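Local coordinates for invasion protein INVA (Salmonella enterica, PDB 2X49) that takes part in invasion of the intestinal epithelium as an export-apparatus component of the type III secretion system, here its C-terminal domain, at residues A[59-71]-A[129-143]. Numbering follows the deposited sequence.
Sequences IVLLINEIRVEQF and LYHCLAVTLARNVNE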
ATOM      1  N   ILE A  59      10.893 -12.580  10.027  1.00 16.18           N
ATOM      2  CA  ILE A  59      11.768 -11.715   9.192  1.00 17.27           C
ATOM      3  C   ILE A  59      11.676 -10.303   9.712  1.00 16.95           C
ATOM      4  O   ILE A  59      10.610  -9.887  10.105  1.00 16.32           O
ATOM      5  CB  ILE A  59      11.324 -11.705   7.684  1.00 18.59           C
ATOM      6  CG1 ILE A  59      11.408 -13.127   7.065  1.00 21.58           C
ATOM      7  CG2 ILE A  59      12.160 -10.722   6.890  1.00 20.03           C
ATOM      8  CD1 ILE A  59      12.762 -13.521   6.565  1.00 25.14           C
ATOM      9  N   VAL A  60      12.798  -9.614   9.809  1.00 14.80           N
ATOM     10  CA  VAL A  60      12.805  -8.172  10.112  1.00 15.37           C
ATOM     11  C   VAL A  60      13.359  -7.320   8.999  1.00 13.74           C
ATOM     12  O   VAL A  60      14.402  -7.561   8.392  1.00 15.05           O
ATOM     13  CB  VAL A  60      13.655  -7.871  11.391  1.00 13.99           C
ATOM     14  CG1 VAL A  60      13.476  -6.384  11.913  1.00 15.33           C
ATOM     15  CG2 VAL A  60      13.310  -8.820  12.508  1.00 14.80           C
ATOM     16  N   LEU A  61      12.622  -6.257   8.737  1.00 14.59           N
ATOM     17  CA  LEU A  61      13.048  -5.265   7.753  1.00 13.95           C
ATOM     18  C   LEU A  61      13.656  -4.072   8.455  1.00 13.01           C
ATOM     19  O   LEU A  61      13.019  -3.436   9.273  1.00 12.90           O
ATOM     20  CB  LEU A  61      11.834  -4.843   6.865  1.00 13.17           C
ATOM     21  CG  LEU A  61      12.102  -3.624   5.966  1.00 14.42           C
ATOM     22  CD1 LEU A  61      13.119  -3.959   4.900  1.00 19.22           C
ATOM     23  CD2 LEU A  61      10.768  -3.117   5.389  1.00 18.75           C
ATOM     24  N   LEU A  62      14.886  -3.752   8.069  1.00 13.82           N
ATOM     25  CA  LEU A  62      15.585  -2.539   8.495  1.00 14.73           C
ATOM     26  C   LEU A  62      15.736  -1.592   7.311  1.00 15.00           C
ATOM     27  O   LEU A  62      16.132  -1.936   6.198  1.00 15.24           O
ATOM     28  CB  LEU A  62      16.997  -2.805   9.029  1.00 15.13           C
ATOM     29  CG  LEU A  62      17.186  -3.900  10.033  1.00 18.33           C
ATOM     30  CD1 LEU A  62      18.666  -3.893  10.484  1.00 17.82           C
ATOM     31  CD2 LEU A  62      16.194  -3.737  11.176  1.00 22.32           C
ATOM     32  N   ILE A  63      15.347  -0.364   7.592  1.00 15.55           N
ATOM     33  CA  ILE A  63      15.596   0.764   6.703  1.00 18.13           C
ATOM     34  C   ILE A  63      16.474   1.748   7.470  1.00 18.50           C
ATOM     35  O   ILE A  63      16.216   2.138   8.615  1.00 17.28           O
ATOM     36  CB  ILE A  63      14.260   1.427   6.203  1.00 18.10           C
ATOM     37  CG1 ILE A  63      13.330   0.413   5.546  1.00 21.09           C
ATOM     38  CG2 ILE A  63      14.578   2.662   5.277  1.00 19.23           C
ATOM     39  CD1 ILE A  63      11.895   0.994   5.150  1.00 21.39           C
ATOM     40  N   ASN A  64      17.588   2.090   6.867  1.00 21.06           N
ATOM     41  CA  ASN A  64      18.578   2.942   7.523  1.00 21.89           C
ATOM     42  C   ASN A  64      19.122   2.289   8.761  1.00 21.53           C
ATOM     43  O   ASN A  64      19.458   2.929   9.770  1.00 21.04           O
ATOM     44  CB  ASN A  64      17.968   4.285   7.942  1.00 23.33           C
ATOM     45  CG  ASN A  64      17.544   5.112   6.775  1.00 25.92           C
ATOM     46  OD1 ASN A  64      18.299   5.275   5.796  1.00 31.76           O
ATOM     47  ND2 ASN A  64      16.337   5.694   6.868  1.00 30.51           N
ATOM     48  N   GLU A  65      19.166   0.975   8.675  1.00 21.77           N
ATOM     49  CA  GLU A  65      19.718   0.133   9.746  1.00 22.22           C
ATOM     50  C   GLU A  65      18.854   0.180  11.007  1.00 21.41           C
ATOM     51  O   GLU A  65      19.233  -0.274  12.087  1.00 21.53           O
ATOM     52  CB  GLU A  65      21.177   0.494  10.081  1.00 23.75           C
ATOM     53  CG  GLU A  65      22.161  -0.330   9.264  1.00 26.54           C
ATOM     54  CD  GLU A  65      23.637   0.009   9.549  1.00 29.72           C
ATOM     55  OE1 GLU A  65      24.037   0.184  10.734  1.00 34.15           O
ATOM     56  OE2 GLU A  65      24.409   0.119   8.566  1.00 33.86           O
ATOM     57  N   ILE A  66      17.674   0.759  10.832  1.00 19.35           N
ATOM     58  CA  ILE A  66      16.690   0.822  11.929  1.00 18.97           C
ATOM     59  C   ILE A  66      15.543  -0.151  11.703  1.00 18.47           C
ATOM     60  O   ILE A  66      15.064  -0.256  10.626  1.00 17.21           O
ATOM     61  CB  ILE A  66      16.144   2.255  12.047  1.00 18.57           C
ATOM     62  CG1 ILE A  66      17.300   3.229  12.339  1.00 19.17           C
ATOM     63  CG2 ILE A  66      15.099   2.354  13.133  1.00 20.06           C
ATOM     64  CD1 ILE A  66      16.890   4.694  12.301  1.00 21.43           C
ATOM     65  N   ARG A  67      15.159  -0.898  12.720  1.00 19.04           N
ATOM     66  CA  ARG A  67      14.040  -1.842  12.586  1.00 20.61           C
ATOM     67  C   ARG A  67      12.785  -1.067  12.274  1.00 20.62           C
ATOM     68  O   ARG A  67      12.426  -0.133  12.984  1.00 21.24           O
ATOM     69  CB  ARG A  67      13.835  -2.645  13.872  1.00 21.27           C
ATOM     70  CG  ARG A  67      14.926  -3.651  14.133  1.00 24.85           C
ATOM     71  CD  ARG A  67      14.952  -4.092  15.592  1.00 29.98           C
ATOM     72  NE  ARG A  67      15.134  -5.533  15.690  1.00 33.66           N
ATOM     73  CZ  ARG A  67      16.291  -6.164  15.514  1.00 37.68           C
ATOM     74  NH1 ARG A  67      17.399  -5.483  15.223  1.00 37.90           N
ATOM     75  NH2 ARG A  67      16.335  -7.486  15.633  1.00 39.47           N
ATOM     76  N   VAL A  68      12.133  -1.473  11.206  1.00 19.84           N
ATOM     77  CA  VAL A  68      10.868  -0.852  10.734  1.00 20.82           C
ATOM     78  C   VAL A  68       9.662  -1.739  11.001  1.00 20.87           C
ATOM     79  O   VAL A  68       8.609  -1.319  11.492  1.00 22.04           O
ATOM     80  CB  VAL A  68      10.968  -0.528   9.244  1.00 21.28           C
ATOM     81  CG1 VAL A  68       9.607  -0.340   8.619  1.00 25.18           C
ATOM     82  CG2 VAL A  68      11.846   0.744   9.067  1.00 21.80           C
ATOM     83  N   GLU A  69       9.848  -2.999  10.681  1.00 20.66           N
ATOM     84  CA  GLU A  69       8.794  -4.006  10.912  1.00 21.40           C
ATOM     85  C   GLU A  69       9.350  -5.387  11.047  1.00 19.74           C
ATOM     86  O   GLU A  69      10.310  -5.741  10.392  1.00 18.62           O
ATOM     87  CB  GLU A  69       7.831  -4.031   9.711  1.00 23.13           C
ATOM     88  CG  GLU A  69       6.587  -3.172   9.836  1.00 28.60           C
ATOM     89  CD  GLU A  69       5.737  -3.549  11.024  1.00 33.49           C
ATOM     90  OE1 GLU A  69       5.799  -4.726  11.444  1.00 37.21           O
ATOM     91  OE2 GLU A  69       5.015  -2.668  11.543  1.00 38.29           O
ATOM     92  N   GLN A  70       8.695  -6.163  11.877  1.00 19.75           N
ATOM     93  CA  GLN A  70       8.977  -7.600  11.970  1.00 19.65           C
ATOM     94  C   GLN A  70       7.736  -8.316  11.460  1.00 19.51           C
ATOM     95  O   GLN A  70       6.601  -8.086  11.958  1.00 20.82           O
ATOM     96  CB  GLN A  70       9.309  -8.021  13.408  1.00 19.94           C
ATOM     97  CG  GLN A  70       9.711  -9.512  13.555  1.00 22.33           C
ATOM     98  CD  GLN A  70      10.401  -9.843  14.899  1.00 27.07           C
ATOM     99  OE1 GLN A  70      11.116  -9.017  15.479  1.00 32.68           O
ATOM    100  NE2 GLN A  70      10.213 -11.068  15.370  1.00 28.15           N
ATOM    101  N   PHE A  71       7.994  -9.211  10.514  1.00 17.42           N
ATOM    102  CA  PHE A  71       6.973 -10.016   9.837  1.00 19.11           C
ATOM    103  C   PHE A  71       7.037 -11.466  10.294  1.00 18.44           C
ATOM    104  O   PHE A  71       8.081 -12.036  10.537  1.00 19.18           O
ATOM    105  CB  PHE A  71       7.174 -10.008   8.307  1.00 19.47           C
ATOM    106  CG  PHE A  71       7.242  -8.628   7.678  1.00 20.11           C
ATOM    107  CD1 PHE A  71       6.094  -8.023   7.166  1.00 18.77           C
ATOM    108  CD2 PHE A  71       8.412  -7.934   7.602  1.00 21.95           C
ATOM    109  CE1 PHE A  71       6.105  -6.782   6.531  1.00 11.78           C
ATOM    110  CE2 PHE A  71       8.448  -6.659   7.011  1.00 20.20           C
ATOM    111  CZ  PHE A  71       7.289  -6.058   6.511  1.00 16.40           C
ATOM    112  N   LEU A 129       5.193 -12.914   1.707  1.00 16.23           N
ATOM    113  CA  LEU A 129       6.339 -12.172   2.253  1.00 16.53           C
ATOM    114  C   LEU A 129       6.638 -10.981   1.343  1.00 16.33           C
ATOM    115  O   LEU A 129       6.818  -9.870   1.786  1.00 16.12           O
ATOM    116  CB  LEU A 129       7.582 -13.046   2.333  1.00 17.56           C
ATOM    117  CG  LEU A 129       8.879 -12.311   2.772  1.00 15.97           C
ATOM    118  CD1 LEU A 129       8.711 -11.575   4.076  1.00 18.55           C
ATOM    119  CD2 LEU A 129      10.007 -13.304   2.847  1.00 15.79           C
ATOM    120  N   TYR A 130       6.577 -11.249   0.055  1.00 15.78           N
ATOM    121  CA  TYR A 130       6.753 -10.160  -0.932  1.00 16.22           C
ATOM    122  C   TYR A 130       5.683  -9.083  -0.744  1.00 16.84           C
ATOM    123  O   TYR A 130       5.981  -7.863  -0.709  1.00 16.94           O
ATOM    124  CB  TYR A 130       6.676 -10.661  -2.373  1.00 16.16           C
ATOM    125  CG  TYR A 130       6.586  -9.468  -3.320  1.00 17.81           C
ATOM    126  CD1 TYR A 130       7.680  -8.693  -3.548  1.00 17.46           C
ATOM    127  CD2 TYR A 130       5.427  -9.150  -3.973  1.00 18.88           C
ATOM    128  CE1 TYR A 130       7.618  -7.578  -4.358  1.00 17.95           C
ATOM    129  CE2 TYR A 130       5.348  -8.039  -4.801  1.00 18.43           C
ATOM    130  CZ  TYR A 130       6.458  -7.265  -4.997  1.00 17.02           C
ATOM    131  OH  TYR A 130       6.419  -6.132  -5.835  1.00 19.20           O
ATOM    132  N   HIS A 131       4.434  -9.491  -0.592  1.00 17.42           N
ATOM    133  CA  HIS A 131       3.345  -8.500  -0.381  1.00 18.27           C
ATOM    134  C   HIS A 131       3.573  -7.652   0.857  1.00 17.71           C
ATOM    135  O   HIS A 131       3.470  -6.413   0.830  1.00 17.43           O
ATOM    136  CB  HIS A 131       1.973  -9.169  -0.326  1.00 18.86           C
ATOM    137  CG  HIS A 131       0.814  -8.215  -0.337  1.00 20.15           C
ATOM    138  ND1 HIS A 131      -0.276  -8.141   0.453  1.00 25.74           N
ATOM    139  CD2 HIS A 131       0.690  -7.199  -1.259  1.00 21.14           C
ATOM    140  CE1 HIS A 131      -1.044  -7.095  -0.003  1.00 21.26           C
ATOM    141  NE2 HIS A 131      -0.448  -6.554  -1.050  1.00 24.34           N
ATOM    142  N   CYS A 132       3.910  -8.300   1.953  1.00 16.47           N
ATOM    143  CA  CYS A 132       4.189  -7.615   3.230  1.00 17.76           C
ATOM    144  C   CYS A 132       5.276  -6.560   3.019  1.00 16.96           C
ATOM    145  O   CYS A 132       5.159  -5.390   3.447  1.00 16.28           O
ATOM    146  CB  CYS A 132       4.696  -8.584   4.285  1.00 18.38           C
ATOM    147  SG  CYS A 132       3.360  -9.523   5.017  1.00 25.87           S
ATOM    148  N   LEU A 133       6.344  -7.015   2.401  1.00 17.61           N
ATOM    149  CA  LEU A 133       7.544  -6.127   2.186  1.00 16.05           C
ATOM    150  C   LEU A 133       7.188  -4.953   1.273  1.00 17.05           C
ATOM    151  O   LEU A 133       7.517  -3.781   1.527  1.00 17.29           O
ATOM    152  CB  LEU A 133       8.712  -6.894   1.616  1.00 15.41           C
ATOM    153  CG  LEU A 133       9.342  -7.843   2.598  1.00 17.15           C
ATOM    154  CD1 LEU A 133      10.318  -8.796   1.882  1.00 18.10           C
ATOM    155  CD2 LEU A 133      10.134  -7.066   3.657  1.00 19.44           C
ATOM    156  N   ALA A 134       6.457  -5.283   0.225  1.00 16.88           N
ATOM    157  CA  ALA A 134       6.099  -4.251  -0.763  1.00 17.58           C
ATOM    158  C   ALA A 134       5.247  -3.166  -0.160  1.00 17.96           C
ATOM    159  O   ALA A 134       5.452  -1.964  -0.423  1.00 18.01           O
ATOM    160  CB  ALA A 134       5.415  -4.856  -1.952  1.00 18.45           C
ATOM    161  N   VAL A 135       4.269  -3.573   0.625  1.00 17.02           N
ATOM    162  CA  VAL A 135       3.348  -2.623   1.272  1.00 16.43           C
ATOM    163  C   VAL A 135       4.136  -1.667   2.157  1.00 15.35           C
ATOM    164  O   VAL A 135       3.953  -0.439   2.162  1.00 15.98           O
ATOM    165  CB  VAL A 135       2.241  -3.388   2.051  1.00 17.47           C
ATOM    166  CG1 VAL A 135       1.504  -2.545   3.053  1.00 18.64           C
ATOM    167  CG2 VAL A 135       1.325  -4.066   1.027  1.00 18.35           C
ATOM    168  N   THR A 136       5.086  -2.231   2.876  1.00 15.80           N
ATOM    169  CA  THR A 136       5.828  -1.467   3.861  1.00 15.88           C
ATOM    170  C   THR A 136       6.813  -0.548   3.155  1.00 14.06           C
ATOM    171  O   THR A 136       7.026   0.597   3.566  1.00 13.51           O
ATOM    172  CB  THR A 136       6.587  -2.389   4.864  1.00 16.29           C
ATOM    173  OG1 THR A 136       5.607  -3.245   5.484  1.00 20.77           O
ATOM    174  CG2 THR A 136       7.296  -1.592   5.920  1.00 18.07           C
ATOM    175  N   LEU A 137       7.393  -1.063   2.091  1.00 15.96           N
ATOM    176  CA  LEU A 137       8.383  -0.268   1.304  1.00 15.03           C
ATOM    177  C   LEU A 137       7.720   0.877   0.554  1.00 16.24           C
ATOM    178  O   LEU A 137       8.274   1.965   0.498  1.00 16.05           O
ATOM    179  CB  LEU A 137       9.220  -1.137   0.390  1.00 16.42           C
ATOM    180  CG  LEU A 137      10.221  -1.992   1.135  1.00 17.18           C
ATOM    181  CD1 LEU A 137      10.789  -3.133   0.277  1.00 18.05           C
ATOM    182  CD2 LEU A 137      11.404  -1.179   1.682  1.00 14.53           C
ATOM    183  N   ALA A 138       6.532   0.630   0.016  1.00 15.00           N
ATOM    184  CA  ALA A 138       5.745   1.712  -0.658  1.00 16.07           C
ATOM    185  C   ALA A 138       5.529   2.857   0.317  1.00 16.56           C
ATOM    186  O   ALA A 138       5.720   4.030  -0.012  1.00 15.27           O
ATOM    187  CB  ALA A 138       4.380   1.182  -1.180  1.00 17.60           C
ATOM    188  N   ARG A 139       5.104   2.552   1.526  1.00 16.42           N
ATOM    189  CA  ARG A 139       4.789   3.573   2.537  1.00 16.57           C
ATOM    190  C   ARG A 139       6.004   4.454   2.856  1.00 15.37           C
ATOM    191  O   ARG A 139       5.902   5.642   3.205  1.00 16.07           O
ATOM    192  CB  ARG A 139       4.253   2.909   3.816  1.00 17.87           C
ATOM    193  CG  ARG A 139       3.939   3.771   4.977  1.00 20.99           C
ATOM    194  CD  ARG A 139       3.104   2.942   5.955  1.00 25.35           C
ATOM    195  NE  ARG A 139       3.857   2.059   6.848  1.00 26.76           N
ATOM    196  CZ  ARG A 139       3.671   0.745   6.958  1.00 27.15           C
ATOM    197  NH1 ARG A 139       2.771   0.122   6.217  1.00 28.58           N
ATOM    198  NH2 ARG A 139       4.396   0.042   7.819  1.00 28.91           N
ATOM    199  N   ASN A 140       7.156   3.823   2.733  1.00 15.76           N
ATOM    200  CA  ASN A 140       8.447   4.384   3.176  1.00 14.94           C
ATOM    201  C   ASN A 140       9.243   4.881   1.963  1.00 14.68           C
ATOM    202  O   ASN A 140      10.455   5.055   1.986  1.00 14.40           O
ATOM    203  CB  ASN A 140       9.245   3.371   4.010  1.00 14.44           C
ATOM    204  CG  ASN A 140       8.776   3.291   5.419  1.00 16.21           C
ATOM    205  OD1 ASN A 140       9.096   4.147   6.257  1.00 19.58           O
ATOM    206  ND2 ASN A 140       8.079   2.212   5.746  1.00 15.81           N
ATOM    207  N   VAL A 141       8.492   5.173   0.922  1.00 15.25           N
ATOM    208  CA  VAL A 141       9.062   5.570  -0.377  1.00 16.21           C
ATOM    209  C   VAL A 141      10.078   6.734  -0.288  1.00 16.00           C
ATOM    210  O   VAL A 141      11.082   6.751  -1.013  1.00 15.71           O
ATOM    211  CB  VAL A 141       7.961   5.915  -1.414  1.00 17.87           C
ATOM    212  CG1 VAL A 141       7.090   7.047  -0.955  1.00 20.14           C
ATOM    213  CG2 VAL A 141       8.618   6.245  -2.758  1.00 20.66           C
ATOM    214  N   ASN A 142       9.838   7.649   0.630  1.00 16.21           N
ATOM    215  CA  ASN A 142      10.694   8.842   0.725  1.00 15.89           C
ATOM    216  C   ASN A 142      12.138   8.509   1.150  1.00 15.69           C
ATOM    217  O   ASN A 142      13.049   9.328   1.058  1.00 16.12           O
ATOM    218  CB  ASN A 142      10.079   9.935   1.629  1.00 15.91           C
ATOM    219  CG  ASN A 142       8.837  10.616   1.012  1.00 21.65           C
ATOM    220  OD1 ASN A 142       7.949   9.836   0.404  1.00 31.37           O
ATOM    221  ND2 ASN A 142       8.652  11.834   1.161  1.00 29.48           N
ATOM    222  N   GLU A 143      12.317   7.279   1.625  1.00 15.34           N
ATOM    223  CA  GLU A 143      13.633   6.823   2.107  1.00 16.27           C
ATOM    224  C   GLU A 143      14.580   6.526   0.979  1.00 16.44           C
ATOM    225  O   GLU A 143      15.805   6.577   1.186  1.00 17.88           O
ATOM    226  CB  GLU A 143      13.540   5.593   3.057  1.00 16.92           C
ATOM    227  CG  GLU A 143      12.813   5.872   4.388  1.00 18.53           C
ATOM    228  CD  GLU A 143      13.621   6.716   5.368  1.00 24.24           C
ATOM    229  OE1 GLU A 143      14.846   6.921   5.166  1.00 24.03           O
ATOM    230  OE2 GLU A 143      13.016   7.156   6.374  1.00 28.61           O
TER
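A helix packed against one face of a beta-hairpin forms this part of the InvA C-terminal domain: Phe71, Leu61 and Ile63 of the hairpin meet Cys132, Leu133, Thr136 and Leu137 of helix 129-139. Strand 59-63 runs roughly along the helix, its axis inclined by 23°, while strand 66-71 returns against it. Phe71 inserts obliquely beside Cys132, its CE1 lying 3.2 Å from Cys132 CB. The sulfur also stands oblique to the ring, 4.9 Å from its centroid, and carries a bound mercury ion. Thr136 OG1 approaches the ring edge in its plane, 3.4 Å from Phe71 CZ, and hydrogen-bonds back to Cys132 O. That carbonyl also accepts the backbone N-H of Thr136, on the opposite face from OG1. Thr136 CG2, anti to the backbone N, faces the hairpin, meeting Leu61 CD2 tip to tip at 3.8 Å and sliding past Val68 CG1. Leu133 CD2 slants in to Phe71 CE2. The two branches of Ile63 diverge: CD1 touches Asn140 CB at 3.7 Å and reaches Leu137, whereas CG2 packs against CB and CG of the bent Glu143. Asn140, just past the helix, turns its amide N-H back to Thr136 O, which fixes the rotation of the amide. At the hairpin turn, Asn64 ND2 gives a hydrogen bond to Glu143 OE1 (2.6 Å), the donor lying well above the carboxylate plane. A classic beta bulge sets Val68 and Glu69 opposite Leu61, whose O takes the N-H of Val68 and, weakly, that of Glu69. Arg139, beside Glu69, forms a salt bridge with Asp312. Phe35 of helix 27-39 packs on Leu137, and strand 10-14 pairs with strand 58-63: a layered alpha/beta fold in which helix 125-139 covers a mixed sheet largely through apolar side chains.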